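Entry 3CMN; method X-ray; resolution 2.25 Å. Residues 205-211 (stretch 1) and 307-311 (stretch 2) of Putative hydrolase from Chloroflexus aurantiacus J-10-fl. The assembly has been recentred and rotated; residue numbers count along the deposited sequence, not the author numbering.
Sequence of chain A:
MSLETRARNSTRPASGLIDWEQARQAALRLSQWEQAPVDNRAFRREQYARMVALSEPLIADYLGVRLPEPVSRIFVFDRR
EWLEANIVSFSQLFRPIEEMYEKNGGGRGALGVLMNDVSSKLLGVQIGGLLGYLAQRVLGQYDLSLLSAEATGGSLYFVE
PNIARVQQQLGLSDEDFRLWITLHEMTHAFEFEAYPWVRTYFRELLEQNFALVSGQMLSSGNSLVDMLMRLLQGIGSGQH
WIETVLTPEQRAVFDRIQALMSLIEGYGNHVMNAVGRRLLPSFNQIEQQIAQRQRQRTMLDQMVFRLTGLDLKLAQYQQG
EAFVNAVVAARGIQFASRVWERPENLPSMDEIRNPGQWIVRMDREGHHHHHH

Stretch 1 205-211: LLEQNFA
Stretch 2 (307-311) LTGLD

The most unusual feature of this contact is a glycine in a Schellman turn packed beside a helix without a hydrogen bond between the two segments. G309, the first residue to leave the helical conformation in stretch 2, has phi/psi of 112/13°, and two hydrogen bonds run back into the preceding turn. A CB on G309 would point toward stretch 1, lie 3.7 Å from F210 CE2 and be jammed against the carbonyl O of T308; the backbone angles alone call for glycine.

Stretch 1 is already helical at L205, the helix having begun earlier in the chain, with N209 N hydrogen-bonded to L205 O (3.2 Å) and F210 N to L206 O (3.3 Å). The register sets N209 CA 7.4 Å from L310 CA and F210 CA 8.2 Å from G309 CA.

L310 (phi/psi -115/88°; chi1 m, chi2 off-well at 99°) supplies the largest covered area. L310 CD2 meets L206 CD2 at 3.9 Å, and L310 CD1 lies 4.2 Å from F210 CZ, approaching that ring obliquely. L206 is mt; F210 has chi1 m and chi2 125°.

The CA-to-CB bond of N209 points toward stretch 2, and with chi1 t and chi2 72° N209 ND2 lies 3.7 Å from L310 CG and 3.8 Å from G309 O, too far for a hydrogen bond. T308 O sits at the F210 ring edge, 3.9 Å from F210 CE2.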

# COMPACT_ATOMS: atom_id res chain seq x y z
N LEU A 205 -9.44 8.59 10.97
CA LEU A 205 -8.45 8.08 11.93
C LEU A 205 -7.24 8.98 12.07
O LEU A 205 -6.67 9.10 13.15
CB LEU A 205 -7.97 6.68 11.52
CG LEU A 205 -8.99 5.56 11.38
CD1 LEU A 205 -8.26 4.23 11.15
CD2 LEU A 205 -9.82 5.48 12.65
N LEU A 206 -6.84 9.60 10.97
CA LEU A 206 -5.68 10.48 10.99
C LEU A 206 -6.01 11.74 11.78
O LEU A 206 -5.24 12.15 12.64
CB LEU A 206 -5.27 10.85 9.57
CG LEU A 206 -4.83 9.66 8.71
CD1 LEU A 206 -4.58 10.13 7.30
CD2 LEU A 206 -3.57 9.02 9.32
N GLU A 207 -7.16 12.33 11.49
CA GLU A 207 -7.60 13.52 12.21
C GLU A 207 -7.63 13.22 13.70
O GLU A 207 -7.13 13.99 14.51
CB GLU A 207 -8.99 13.96 11.75
CG GLU A 207 -9.10 14.33 10.28
CD GLU A 207 -8.39 15.63 9.95
OE1 GLU A 207 -7.83 16.26 10.87
OE2 GLU A 207 -8.40 16.03 8.76
N GLN A 208 -8.21 12.07 14.05
CA GLN A 208 -8.32 11.65 15.43
C GLN A 208 -6.95 11.72 16.13
O GLN A 208 -6.77 12.51 17.06
CB GLN A 208 -8.86 10.22 15.49
CG GLN A 208 -9.09 9.68 16.89
CD GLN A 208 -10.46 10.04 17.45
OE1 GLN A 208 -11.49 9.55 16.99
NE2 GLN A 208 -10.47 10.92 18.45
N ASN A 209 -6.00 10.91 15.66
CA ASN A 209 -4.65 10.85 16.21
C ASN A 209 -4.06 12.22 16.53
O ASN A 209 -3.45 12.41 17.59
CB ASN A 209 -3.71 10.16 15.22
CG ASN A 209 -2.24 10.40 15.55
OD1 ASN A 209 -1.71 9.86 16.53
ND2 ASN A 209 -1.58 11.24 14.75
N PHE A 210 -4.22 13.16 15.60
CA PHE A 210 -3.69 14.50 15.75
C PHE A 210 -4.37 15.40 16.79
O PHE A 210 -3.84 16.47 17.11
CB PHE A 210 -3.68 15.19 14.38
CG PHE A 210 -2.66 14.60 13.43
CD1 PHE A 210 -3.05 14.15 12.17
CD2 PHE A 210 -1.32 14.49 13.80
CE1 PHE A 210 -2.12 13.57 11.29
CE2 PHE A 210 -0.38 13.91 12.93
CZ PHE A 210 -0.78 13.46 11.67
N ALA A 211 -5.52 14.97 17.31
CA ALA A 211 -6.23 15.73 18.32
C ALA A 211 -5.40 15.88 19.58
O ALA A 211 -5.79 16.54 20.54
CB ALA A 211 -7.56 15.08 18.63
N LEU A 307 7.45 8.98 11.13
CA LEU A 307 8.09 10.20 10.66
C LEU A 307 7.10 11.36 10.75
O LEU A 307 7.44 12.46 11.20
CB LEU A 307 8.55 10.00 9.22
CG LEU A 307 9.23 11.17 8.51
CD1 LEU A 307 10.49 11.59 9.27
CD2 LEU A 307 9.58 10.74 7.09
N THR A 308 5.87 11.11 10.32
CA THR A 308 4.82 12.13 10.33
C THR A 308 4.10 12.29 11.67
O THR A 308 3.23 13.14 11.81
CB THR A 308 3.77 11.85 9.24
OG1 THR A 308 3.29 10.51 9.36
CG2 THR A 308 4.38 12.05 7.87
N GLY A 309 4.44 11.47 12.66
CA GLY A 309 3.79 11.62 13.95
C GLY A 309 2.85 10.54 14.43
O GLY A 309 2.09 10.77 15.39
N LEU A 310 2.86 9.38 13.78
CA LEU A 310 2.02 8.26 14.18
C LEU A 310 2.98 7.16 14.62
O LEU A 310 3.37 6.30 13.83
CB LEU A 310 1.15 7.77 13.02
CG LEU A 310 0.04 8.73 12.58
CD1 LEU A 310 0.50 9.52 11.36
CD2 LEU A 310 -1.22 7.94 12.27
N ASP A 311 3.35 7.19 15.90
CA ASP A 311 4.29 6.21 16.44
C ASP A 311 3.66 4.86 16.73
O ASP A 311 3.82 4.31 17.82
CB ASP A 311 4.95 6.76 17.70
CG ASP A 311 6.21 5.99 18.07
OD1 ASP A 311 6.13 5.06 18.90
OD2 ASP A 311 7.29 6.31 17.52